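Local coordinates for protein choline kinase (Streptococcus pneumoniae, PDB 4R78) that probably catalyses the ATP-dependent phosphorylation of choline through a protein kinase-like fold that binds adenine nucleotide, at residues V276-E279 and D284-D287; H194-P199 and T269-W274; E27-L32 and A55-K60. All coordinates share one frame; numbering follows the deposited sequence.

Contact 1. Residues V276-E279 and D284-D287; sequences VYKE and DFGD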
ATOM      1  N   VAL A 276       8.013  -8.440  10.569  1.00 13.03           N
ATOM      2  CA  VAL A 276       8.470  -8.720  11.934  1.00 12.83           C
ATOM      3  C   VAL A 276       7.594  -7.998  12.954  1.00 12.92           C
ATOM      4  O   VAL A 276       7.137  -8.607  13.928  1.00 13.22           O
ATOM      5  CB  VAL A 276       9.957  -8.351  12.133  1.00 12.66           C
ATOM      6  CG1 VAL A 276      10.407  -8.659  13.559  1.00 13.04           C
ATOM      7  CG2 VAL A 276      10.814  -9.116  11.148  1.00 13.12           C
ATOM      8  N   TYR A 277       7.342  -6.713  12.713  1.00 13.22           N
ATOM      9  CA  TYR A 277       6.529  -5.913  13.622  1.00 13.34           C
ATOM     10  C   TYR A 277       5.094  -6.440  13.729  1.00 13.74           C
ATOM     11  O   TYR A 277       4.544  -6.546  14.835  1.00 13.78           O
ATOM     12  CB  TYR A 277       6.546  -4.446  13.190  1.00 13.60           C
ATOM     13  CG  TYR A 277       5.768  -3.518  14.097  1.00 14.20           C
ATOM     14  CD1 TYR A 277       5.943  -3.548  15.481  1.00 14.07           C
ATOM     15  CD2 TYR A 277       4.870  -2.598  13.565  1.00 14.32           C
ATOM     16  CE1 TYR A 277       5.229  -2.686  16.315  1.00 14.67           C
ATOM     17  CE2 TYR A 277       4.150  -1.737  14.389  1.00 14.37           C
ATOM     18  CZ  TYR A 277       4.338  -1.785  15.759  1.00 14.35           C
ATOM     19  OH  TYR A 277       3.628  -0.932  16.576  1.00 16.15           O
ATOM     20  N   LYS A 278       4.492  -6.772  12.590  1.00 13.82           N
ATOM     21  CA  LYS A 278       3.137  -7.321  12.591  1.00 14.06           C
ATOM     22  C   LYS A 278       3.056  -8.645  13.342  1.00 14.28           C
ATOM     23  O   LYS A 278       2.070  -8.915  14.043  1.00 14.57           O
ATOM     24  CB  LYS A 278       2.602  -7.469  11.163  1.00 14.12           C
ATOM     25  CG  LYS A 278       2.189  -6.148  10.515  1.00 14.55           C
ATOM     26  CD  LYS A 278       0.895  -5.623  11.134  1.00 15.71           C
ATOM     27  CE  LYS A 278       0.315  -4.458  10.359  1.00 16.08           C
ATOM     28  NZ  LYS A 278      -0.956  -4.006  11.002  1.00 16.64           N
ATOM     29  N   GLU A 279       4.092  -9.469  13.211  1.00 14.46           N
ATOM     30  CA  GLU A 279       4.107 -10.749  13.908  1.00 14.87           C
ATOM     31  C   GLU A 279       4.290 -10.581  15.415  1.00 14.92           C
ATOM     32  O   GLU A 279       3.733 -11.356  16.194  1.00 15.02           O
ATOM     33  CB  GLU A 279       5.138 -11.702  13.301  1.00 15.17           C
ATOM     34  CG  GLU A 279       4.765 -12.145  11.886  1.00 16.97           C
ATOM     35  CD  GLU A 279       5.633 -13.270  11.365  1.00 20.31           C
ATOM     36  OE1 GLU A 279       6.840 -13.296  11.680  1.00 21.60           O
ATOM     37  OE2 GLU A 279       5.111 -14.135  10.631  1.00 22.19           O
ATOM     38  N   ASP A 284       0.575 -14.110  12.072  1.00 15.11           N
ATOM     39  CA  ASP A 284       1.462 -15.171  11.607  1.00 15.37           C
ATOM     40  C   ASP A 284       1.470 -15.153  10.090  1.00 15.02           C
ATOM     41  O   ASP A 284       0.512 -15.598   9.471  1.00 15.48           O
ATOM     42  CB  ASP A 284       0.959 -16.532  12.123  1.00 15.66           C
ATOM     43  CG  ASP A 284       1.717 -17.722  11.535  1.00 17.36           C
ATOM     44  OD1 ASP A 284       2.803 -17.539  10.943  1.00 18.33           O
ATOM     45  OD2 ASP A 284       1.215 -18.861  11.680  1.00 18.96           O
ATOM     46  N   PHE A 285       2.545 -14.633   9.499  1.00 14.53           N
ATOM     47  CA  PHE A 285       2.675 -14.586   8.042  1.00 14.26           C
ATOM     48  C   PHE A 285       3.686 -15.604   7.522  1.00 14.14           C
ATOM     49  O   PHE A 285       4.137 -15.510   6.378  1.00 14.17           O
ATOM     50  CB  PHE A 285       3.045 -13.174   7.547  1.00 14.04           C
ATOM     51  CG  PHE A 285       2.089 -12.079   7.980  1.00 13.96           C
ATOM     52  CD1 PHE A 285       0.740 -12.340   8.230  1.00 13.73           C
ATOM     53  CD2 PHE A 285       2.545 -10.771   8.111  1.00 14.73           C
ATOM     54  CE1 PHE A 285      -0.123 -11.315   8.625  1.00 14.18           C
ATOM     55  CE2 PHE A 285       1.684  -9.746   8.493  1.00 14.33           C
ATOM     56  CZ  PHE A 285       0.350 -10.015   8.755  1.00 14.44           C
ATOM     57  N   GLY A 286       4.032 -16.577   8.361  1.00 14.01           N
ATOM     58  CA  GLY A 286       4.954 -17.641   7.966  1.00 14.17           C
ATOM     59  C   GLY A 286       6.270 -17.090   7.460  1.00 14.27           C
ATOM     60  O   GLY A 286       6.878 -16.239   8.109  1.00 14.30           O
ATOM     61  N   ASP A 287       6.696 -17.566   6.291  1.00 14.24           N
ATOM     62  CA  ASP A 287       7.957 -17.142   5.680  1.00 14.41           C
ATOM     63  C   ASP A 287       7.833 -15.945   4.733  1.00 14.05           C
ATOM     64  O   ASP A 287       8.768 -15.646   3.988  1.00 14.22           O
ATOM     65  CB  ASP A 287       8.596 -18.313   4.930  1.00 14.80           C
ATOM     66  CG  ASP A 287       9.439 -19.195   5.821  1.00 16.69           C
ATOM     67  OD1 ASP A 287       9.446 -18.992   7.054  1.00 18.96           O
ATOM     68  OD2 ASP A 287      10.101 -20.099   5.269  1.00 19.52           O
TER
HETATM   69  O   HOH W   1       7.856 -15.712  10.695  1.00 37.06           O
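Glu-279, near the end of helix 257-280, comes back into contact with the chain just after it has left the helix, the CA atoms of Glu-279 and Asp-284 lying 5.6 Å apart. The glutamate makes the link. Its chain runs nearly straight beyond CG (chi2 -170°), which carries the carboxylate out from the helix to the returning loop. There Glu-279 OE2 accepts from Phe-285 N at 2.8 Å through its anti lone pair, with an N-H...O angle of 153°. Glu-279 OE1 accepts a hydrogen bond from water 1 at 2.8 Å, and this water also donates to Gly-286 O, so both carboxylate oxygens hold the same short loop. Asp-284 folds over its own backbone in an Asx turn, OD1 receiving Gly-286 N at 3.0 Å from above the carboxylate plane. This leaves Asp-284 OD1 4.1 Å from Glu-279 OE2, a like-charge approach that the two N-H donors may offset. The second, apolar half is Phe-285, whose CE2 rests obliquely against Lys-278 CB at 3.6 Å; Met-48 also touches the ring. Together these contacts pin the short connection between helices 257-280 and 288-303 back onto the first helix; its sequence DFG is probably a chance likeness to the protein kinase motif.

Contact 2. Residues H194-P199 and T269-W274; sequences HIDLVP and TIWSLW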
ATOM      1  N   HIS A 194       0.967   6.382  -4.751  1.00 12.90           N
ATOM      2  CA  HIS A 194       0.138   5.468  -3.966  1.00 12.95           C
ATOM      3  C   HIS A 194       0.955   4.757  -2.891  1.00 13.22           C
ATOM      4  O   HIS A 194       0.490   4.608  -1.759  1.00 13.34           O
ATOM      5  CB  HIS A 194      -0.540   4.444  -4.877  1.00 12.75           C
ATOM      6  CG  HIS A 194      -1.439   3.492  -4.155  1.00 12.78           C
ATOM      7  ND1 HIS A 194      -0.962   2.429  -3.418  1.00 12.95           N
ATOM      8  CD2 HIS A 194      -2.789   3.438  -4.062  1.00 13.75           C
ATOM      9  CE1 HIS A 194      -1.978   1.769  -2.893  1.00 13.19           C
ATOM     10  NE2 HIS A 194      -3.099   2.357  -3.274  1.00 13.67           N
ATOM     11  N   ILE A 195       2.161   4.319  -3.269  1.00 13.21           N
ATOM     12  CA  ILE A 195       3.154   3.672  -2.384  1.00 13.36           C
ATOM     13  C   ILE A 195       2.975   2.176  -2.069  1.00 13.88           C
ATOM     14  O   ILE A 195       3.883   1.553  -1.509  1.00 13.96           O
ATOM     15  CB  ILE A 195       3.315   4.418  -1.006  1.00 13.48           C
ATOM     16  CG1 ILE A 195       3.650   5.904  -1.235  1.00 13.27           C
ATOM     17  CG2 ILE A 195       4.348   3.729  -0.092  1.00 13.01           C
ATOM     18  CD1 ILE A 195       5.036   6.181  -1.836  1.00 14.81           C
ATOM     19  N   ASP A 196       1.835   1.595  -2.444  1.00 14.27           N
ATOM     20  CA  ASP A 196       1.522   0.214  -2.051  1.00 14.66           C
ATOM     21  C   ASP A 196       0.718  -0.502  -3.145  1.00 14.54           C
ATOM     22  O   ASP A 196      -0.413  -0.949  -2.915  1.00 14.50           O
ATOM     23  CB  ASP A 196       0.825   0.102  -0.682  1.00 14.75           C
ATOM     24  CG  ASP A 196       0.711  -1.333  -0.192  1.00 16.16           C
ATOM     25  OD1 ASP A 196       1.570  -2.164  -0.559  1.00 16.70           O
ATOM     26  OD2 ASP A 196      -0.240  -1.633   0.561  1.00 16.65           O
ATOM     27  N   LEU A 197       1.322  -0.646  -4.326  1.00 14.46           N
ATOM     28  CA  LEU A 197       0.620  -1.176  -5.499  1.00 14.75           C
ATOM     29  C   LEU A 197       0.596  -2.712  -5.603  1.00 14.83           C
ATOM     30  O   LEU A 197       0.971  -3.291  -6.632  1.00 15.24           O
ATOM     31  CB  LEU A 197       1.139  -0.522  -6.789  1.00 14.88           C
ATOM     32  CG  LEU A 197       0.850   0.978  -6.935  1.00 15.07           C
ATOM     33  CD1 LEU A 197       1.466   1.500  -8.216  1.00 15.66           C
ATOM     34  CD2 LEU A 197      -0.642   1.290  -6.896  1.00 16.04           C
ATOM     35  N   VAL A 198       0.156  -3.366  -4.530  1.00 14.48           N
ATOM     36  CA  VAL A 198      -0.198  -4.787  -4.594  1.00 14.47           C
ATOM     37  C   VAL A 198      -1.398  -4.957  -5.536  1.00 14.45           C
ATOM     38  O   VAL A 198      -2.245  -4.063  -5.626  1.00 14.31           O
ATOM     39  CB  VAL A 198      -0.495  -5.396  -3.192  1.00 14.53           C
ATOM     40  CG1 VAL A 198       0.772  -5.464  -2.351  1.00 14.99           C
ATOM     41  CG2 VAL A 198      -1.588  -4.611  -2.453  1.00 14.30           C
ATOM     42  N   PRO A 199      -1.468  -6.090  -6.259  1.00 14.57           N
ATOM     43  CA  PRO A 199      -2.542  -6.219  -7.245  1.00 14.97           C
ATOM     44  C   PRO A 199      -3.938  -6.211  -6.627  1.00 15.14           C
ATOM     45  O   PRO A 199      -4.884  -5.741  -7.266  1.00 15.14           O
ATOM     46  CB  PRO A 199      -2.247  -7.558  -7.934  1.00 15.13           C
ATOM     47  CG  PRO A 199      -1.327  -8.268  -7.044  1.00 15.47           C
ATOM     48  CD  PRO A 199      -0.565  -7.257  -6.262  1.00 14.77           C
ATOM     49  N   THR A 269      13.139  -4.803   1.678  1.00 12.57           N
ATOM     50  CA  THR A 269      13.713  -4.533   2.994  1.00 12.17           C
ATOM     51  C   THR A 269      12.641  -4.006   3.947  1.00 12.21           C
ATOM     52  O   THR A 269      12.422  -4.574   5.023  1.00 12.20           O
ATOM     53  CB  THR A 269      14.892  -3.539   2.909  1.00 11.94           C
ATOM     54  OG1 THR A 269      15.882  -4.057   2.009  1.00 12.67           O
ATOM     55  CG2 THR A 269      15.522  -3.349   4.274  1.00 12.86           C
ATOM     56  N   ILE A 270      11.962  -2.945   3.529  1.00 12.33           N
ATOM     57  CA  ILE A 270      10.937  -2.311   4.352  1.00 12.33           C
ATOM     58  C   ILE A 270       9.801  -3.265   4.720  1.00 12.50           C
ATOM     59  O   ILE A 270       9.445  -3.386   5.895  1.00 12.47           O
ATOM     60  CB  ILE A 270      10.414  -1.009   3.694  1.00 12.25           C
ATOM     61  CG1 ILE A 270      11.501   0.068   3.777  1.00 12.31           C
ATOM     62  CG2 ILE A 270       9.112  -0.530   4.355  1.00 12.92           C
ATOM     63  CD1 ILE A 270      11.329   1.221   2.820  1.00 12.99           C
ATOM     64  N   TRP A 271       9.242  -3.957   3.731  1.00 12.32           N
ATOM     65  CA  TRP A 271       8.122  -4.860   4.012  1.00 12.52           C
ATOM     66  C   TRP A 271       8.531  -6.115   4.798  1.00 12.68           C
ATOM     67  O   TRP A 271       7.706  -6.698   5.506  1.00 13.12           O
ATOM     68  CB  TRP A 271       7.314  -5.183   2.744  1.00 12.60           C
ATOM     69  CG  TRP A 271       6.693  -3.956   2.100  1.00 13.06           C
ATOM     70  CD1 TRP A 271       6.908  -3.501   0.828  1.00 13.48           C
ATOM     71  CD2 TRP A 271       5.772  -3.028   2.703  1.00 14.27           C
ATOM     72  NE1 TRP A 271       6.178  -2.358   0.597  1.00 14.16           N
ATOM     73  CE2 TRP A 271       5.472  -2.045   1.729  1.00 14.56           C
ATOM     74  CE3 TRP A 271       5.169  -2.934   3.967  1.00 14.98           C
ATOM     75  CZ2 TRP A 271       4.599  -0.978   1.978  1.00 15.36           C
ATOM     76  CZ3 TRP A 271       4.296  -1.873   4.215  1.00 15.74           C
ATOM     77  CH2 TRP A 271       4.022  -0.909   3.222  1.00 15.30           C
ATOM     78  N   SER A 272       9.800  -6.517   4.705  1.00 12.57           N
ATOM     79  CA  SER A 272      10.292  -7.596   5.568  1.00 12.60           C
ATOM     80  C   SER A 272      10.318  -7.149   7.036  1.00 12.40           C
ATOM     81  O   SER A 272      10.040  -7.944   7.931  1.00 12.63           O
ATOM     82  CB  SER A 272      11.660  -8.131   5.114  1.00 12.94           C
ATOM     83  OG  SER A 272      12.731  -7.293   5.520  1.00 14.05           O
ATOM     84  N   LEU A 273      10.618  -5.873   7.272  1.00 12.42           N
ATOM     85  CA  LEU A 273      10.651  -5.337   8.639  1.00 12.44           C
ATOM     86  C   LEU A 273       9.230  -5.124   9.165  1.00 12.69           C
ATOM     87  O   LEU A 273       8.929  -5.439  10.319  1.00 12.81           O
ATOM     88  CB  LEU A 273      11.483  -4.051   8.716  1.00 12.66           C
ATOM     89  CG  LEU A 273      12.990  -4.201   8.450  1.00 13.20           C
ATOM     90  CD1 LEU A 273      13.651  -2.843   8.255  1.00 13.69           C
ATOM     91  CD2 LEU A 273      13.700  -4.982   9.561  1.00 14.35           C
ATOM     92  N   TRP A 274       8.356  -4.620   8.298  1.00 12.84           N
ATOM     93  CA  TRP A 274       6.917  -4.564   8.566  1.00 13.05           C
ATOM     94  C   TRP A 274       6.384  -5.922   9.048  1.00 13.25           C
ATOM     95  O   TRP A 274       5.596  -5.986   9.997  1.00 13.57           O
ATOM     96  CB  TRP A 274       6.194  -4.103   7.297  1.00 13.12           C
ATOM     97  CG  TRP A 274       4.681  -4.107   7.340  1.00 13.21           C
ATOM     98  CD1 TRP A 274       3.864  -3.073   7.712  1.00 12.97           C
ATOM     99  CD2 TRP A 274       3.815  -5.187   6.968  1.00 13.54           C
ATOM    100  NE1 TRP A 274       2.545  -3.448   7.598  1.00 14.06           N
ATOM    101  CE2 TRP A 274       2.485  -4.738   7.143  1.00 13.77           C
ATOM    102  CE3 TRP A 274       4.036  -6.493   6.503  1.00 14.10           C
ATOM    103  CZ2 TRP A 274       1.377  -5.556   6.881  1.00 13.96           C
ATOM    104  CZ3 TRP A 274       2.937  -7.305   6.237  1.00 14.62           C
ATOM    105  CH2 TRP A 274       1.622  -6.829   6.423  1.00 14.57           C
TER
HETATM  106  O   HOH W   2       5.661  -0.897  -1.797  1.00 13.29           O
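Trp-271 meets the loop after strand 191-193 with the rim of its indole, and a single water makes the polar link. Trp-271 NE1 donates to water 2 at 2.9 Å, in the plane of the ring, and that water donates to Ile-195 O at 3.0 Å; the ring nitrogen and the carbonyl are thus tied together without touching. Beside this bridge the benzo carbon CZ2 of Trp-271 lies 4.1 Å from Asp-196 OD1, an oblique approach with carboxylate and indole planes 36° apart. Asp-196 has CG swung away from its backbone N (chi1 -171°), which brings the carboxylate toward the tryptophan.

The second shell holds the loop backbone and packs against the indole. His-194 ND1 accepts Asp-196 N at 3.1 Å, only 7° out of the imidazole plane, while Leu-197 CD2 lies 3.5 Å above one face of the His-194 ring, toward its rim. Farther out, the carboxylate of Asp-226 takes the backbone N of both His-194 and Ile-195, and Trp-225 NE1 gives Ile-195 O a further donor. On the helix, Trp-271 sets its CE3 3.6 Å above the face of the Trp-274 ring, and Tyr-217 packs edge-to-face with Trp-271.

A bound MES molecule, probably from the crystallisation liquor, comes within about 3 Å of the Asp-196 side chain (nearest atoms). The sequence from His-194 to Asn-201 fits the HxDxxxxN catalytic loop of the protein kinase-like fold, and aromatic side chains beside it are consistent with the choline pocket of this family.

Contact 3. Residues E27-L32 and A55-K60; sequences EKISSL and AKTTNK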
ATOM      1  N   GLU A  27     -18.903   0.279  17.115  1.00 25.50           N
ATOM      2  CA  GLU A  27     -19.079   1.592  17.744  1.00 26.35           C
ATOM      3  C   GLU A  27     -18.908   2.755  16.762  1.00 26.48           C
ATOM      4  O   GLU A  27     -19.709   3.691  16.762  1.00 26.52           O
ATOM      5  CB  GLU A  27     -18.115   1.762  18.923  1.00 26.55           C
ATOM      6  CG  GLU A  27     -18.410   0.862  20.117  1.00 28.47           C
ATOM      7  CD  GLU A  27     -17.371   0.977  21.227  1.00 30.38           C
ATOM      8  OE1 GLU A  27     -16.633   1.987  21.272  1.00 31.73           O
ATOM      9  OE2 GLU A  27     -17.299   0.051  22.064  1.00 31.71           O
ATOM     10  N   LYS A  28     -17.871   2.687  15.928  1.00 26.64           N
ATOM     11  CA  LYS A  28     -17.569   3.759  14.973  1.00 26.96           C
ATOM     12  C   LYS A  28     -18.643   3.881  13.893  1.00 27.22           C
ATOM     13  O   LYS A  28     -18.980   4.988  13.465  1.00 27.17           O
ATOM     14  CB  LYS A  28     -16.192   3.548  14.323  1.00 26.92           C
ATOM     15  CG  LYS A  28     -15.024   3.418  15.298  1.00 26.86           C
ATOM     16  CD  LYS A  28     -14.668   4.727  15.991  1.00 26.57           C
ATOM     17  CE  LYS A  28     -13.567   4.500  17.016  1.00 26.81           C
ATOM     18  NZ  LYS A  28     -12.960   5.765  17.504  1.00 26.71           N
ATOM     19  N   ILE A  29     -19.181   2.741  13.465  1.00 27.74           N
ATOM     20  CA  ILE A  29     -20.209   2.701  12.422  1.00 28.39           C
ATOM     21  C   ILE A  29     -21.569   3.178  12.926  1.00 28.89           C
ATOM     22  O   ILE A  29     -22.373   3.702  12.149  1.00 28.71           O
ATOM     23  CB  ILE A  29     -20.297   1.302  11.771  1.00 28.42           C
ATOM     24  CG1 ILE A  29     -19.109   1.113  10.827  1.00 28.52           C
ATOM     25  CG2 ILE A  29     -21.614   1.110  11.008  1.00 28.71           C
ATOM     26  CD1 ILE A  29     -18.948  -0.279  10.316  1.00 28.79           C
ATOM     27  N   SER A  30     -21.814   3.013  14.225  1.00 29.47           N
ATOM     28  CA  SER A  30     -23.053   3.482  14.852  1.00 30.17           C
ATOM     29  C   SER A  30     -23.323   4.967  14.584  1.00 30.45           C
ATOM     30  O   SER A  30     -24.478   5.389  14.516  1.00 30.47           O
ATOM     31  CB  SER A  30     -23.035   3.202  16.358  1.00 30.17           C
ATOM     32  OG  SER A  30     -23.097   1.809  16.617  1.00 30.87           O
ATOM     33  N   SER A  31     -22.252   5.744  14.411  1.00 30.83           N
ATOM     34  CA  SER A  31     -22.352   7.173  14.102  1.00 31.16           C
ATOM     35  C   SER A  31     -22.848   7.456  12.677  1.00 31.35           C
ATOM     36  O   SER A  31     -23.260   8.579  12.371  1.00 31.55           O
ATOM     37  CB  SER A  31     -21.004   7.864  14.335  1.00 31.27           C
ATOM     38  OG  SER A  31     -20.059   7.494  13.343  1.00 31.49           O
ATOM     39  N   LEU A  32     -22.797   6.445  11.814  1.00 31.48           N
ATOM     40  CA  LEU A  32     -23.248   6.579  10.427  1.00 31.64           C
ATOM     41  C   LEU A  32     -24.715   6.190  10.251  1.00 32.04           C
ATOM     42  O   LEU A  32     -25.274   6.326   9.159  1.00 32.07           O
ATOM     43  CB  LEU A  32     -22.379   5.733   9.489  1.00 31.48           C
ATOM     44  CG  LEU A  32     -20.913   6.120   9.283  1.00 31.03           C
ATOM     45  CD1 LEU A  32     -20.177   4.995   8.580  1.00 30.34           C
ATOM     46  CD2 LEU A  32     -20.779   7.421   8.501  1.00 30.95           C
ATOM     47  N   ALA A  55     -18.949  -4.871   7.329  1.00 18.98           N
ATOM     48  CA  ALA A  55     -19.938  -4.489   8.321  1.00 19.73           C
ATOM     49  C   ALA A  55     -21.311  -4.409   7.681  1.00 20.32           C
ATOM     50  O   ALA A  55     -21.496  -3.740   6.668  1.00 20.35           O
ATOM     51  CB  ALA A  55     -19.573  -3.168   8.944  1.00 19.58           C
ATOM     52  N   LYS A  56     -22.271  -5.106   8.279  1.00 21.62           N
ATOM     53  CA  LYS A  56     -23.638  -5.097   7.783  1.00 22.55           C
ATOM     54  C   LYS A  56     -24.540  -4.347   8.746  1.00 22.92           C
ATOM     55  O   LYS A  56     -24.524  -4.594   9.955  1.00 22.88           O
ATOM     56  CB  LYS A  56     -24.143  -6.521   7.541  1.00 22.84           C
ATOM     57  CG  LYS A  56     -23.429  -7.234   6.398  1.00 23.74           C
ATOM     58  CD  LYS A  56     -23.986  -8.628   6.150  1.00 25.48           C
ATOM     59  CE  LYS A  56     -23.182  -9.350   5.078  1.00 26.70           C
ATOM     60  NZ  LYS A  56     -23.710 -10.710   4.791  1.00 28.20           N
ATOM     61  N   THR A  57     -25.296  -3.401   8.199  1.00 23.53           N
ATOM     62  CA  THR A  57     -26.285  -2.646   8.955  1.00 24.20           C
ATOM     63  C   THR A  57     -27.653  -2.898   8.324  1.00 24.50           C
ATOM     64  O   THR A  57     -27.745  -3.567   7.296  1.00 24.77           O
ATOM     65  CB  THR A  57     -25.968  -1.127   8.975  1.00 24.16           C
ATOM     66  OG1 THR A  57     -26.180  -0.566   7.676  1.00 24.74           O
ATOM     67  CG2 THR A  57     -24.523  -0.870   9.410  1.00 24.48           C
ATOM     68  N   THR A  58     -28.704  -2.357   8.935  1.00 24.83           N
ATOM     69  CA  THR A  58     -30.080  -2.555   8.456  1.00 25.24           C
ATOM     70  C   THR A  58     -30.246  -2.381   6.938  1.00 25.28           C
ATOM     71  O   THR A  58     -30.793  -3.258   6.263  1.00 25.66           O
ATOM     72  CB  THR A  58     -31.064  -1.617   9.195  1.00 25.27           C
ATOM     73  OG1 THR A  58     -30.907  -1.776  10.609  1.00 25.57           O
ATOM     74  CG2 THR A  58     -32.512  -1.922   8.809  1.00 25.65           C
ATOM     75  N   ASN A  59     -29.771  -1.255   6.411  1.00 25.35           N
ATOM     76  CA  ASN A  59     -29.965  -0.915   5.000  1.00 25.36           C
ATOM     77  C   ASN A  59     -28.675  -0.780   4.203  1.00 25.05           C
ATOM     78  O   ASN A  59     -28.702  -0.417   3.023  1.00 25.26           O
ATOM     79  CB  ASN A  59     -30.750   0.393   4.878  1.00 25.53           C
ATOM     80  CG  ASN A  59     -32.177   0.272   5.361  1.00 25.95           C
ATOM     81  OD1 ASN A  59     -32.681   1.159   6.050  1.00 27.17           O
ATOM     82  ND2 ASN A  59     -32.842  -0.820   4.995  1.00 26.08           N
ATOM     83  N   LYS A  60     -27.545  -1.067   4.844  1.00 24.67           N
ATOM     84  CA  LYS A  60     -26.255  -0.756   4.251  1.00 24.07           C
ATOM     85  C   LYS A  60     -25.167  -1.757   4.610  1.00 23.18           C
ATOM     86  O   LYS A  60     -25.154  -2.317   5.705  1.00 23.20           O
ATOM     87  CB  LYS A  60     -25.816   0.643   4.686  1.00 24.27           C
ATOM     88  CG  LYS A  60     -24.847   1.309   3.737  1.00 25.81           C
ATOM     89  CD  LYS A  60     -25.577   2.138   2.706  1.00 28.54           C
ATOM     90  CE  LYS A  60     -24.656   2.560   1.580  1.00 29.88           C
ATOM     91  NZ  LYS A  60     -23.425   3.228   2.082  1.00 30.94           N
TER
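Ile-29 packs onto Ala-55 and Thr-57, whose CB atoms both point toward helix 20-30, and its forked side chain gives one branch to each. From CB the short branch of Ile-29, CG2, lies opposite the backbone N and meets Thr-57 CG2 at 3.9 Å, methyl to methyl, as the two side chains pass at a slant. The longer branch leaves beside the N (chi1 -75°), continues almost straight through CG1 (chi2 170°) and ends with Ile-29 CD1 against Ala-55 CB at 3.3 Å. This last pair is closer than carbons usually pack, a locally tight fit of the helix on the strand. Here the contact is wholly apolar.

The same rotation that turns the Thr-57 methyl to the isoleucine puts its hydroxyl on the turn. With chi1 at 70°, Thr-57 OG1 sits between the backbone N and the carbonyl carbon and donates to Lys-60 O at 2.8 Å, across the tight turn. The same carbonyl, Lys-60 O, takes Thr-57 N at 2.7 Å. Two donors from one residue therefore grip a single oxygen and close the hairpin between strands 52-57 and 61-66, while Thr-57 CG2 meets Ile-29.

Ile-29 also touches Val-39 and Val-64, so it reaches three adjoining strands, 39-44, 52-57 and 61-66. Lys-28, one residue earlier, forms a salt bridge with Asp-100 on the outer strand 96-100. Helix 20-30 thus lies against the five-stranded antiparallel sheet, joined by Ile-29 to three strands, from edge strand 39-44 to middle strand 61-66, and by Lys-28 to the other edge.

How the contacts relate
Contacts 1 and 2 share helix 257-280 and lie 14 Å apart between centres; they meet directly where Phe-285 CE2 packs 3.6 Å from Trp-274 CZ3, so the loop that follows the helix extends the aromatic cluster beside the probable catalytic loop. Contact 3 belongs to the lobe built on the five-stranded sheet, its centre 31 Å from each of the others, and touches neither. The nucleotide lies between: the nearest atoms of bound AMP are about 6 Å from the Asp-196 side chain, about 11 Å from that of Phe-285 and about 12 Å from that of Ala-55. Strand 52-57 of contact 3 begins with Asn-52 of the AMP pocket, whereas contact 2 adjoins Glu-200 and Asn-201.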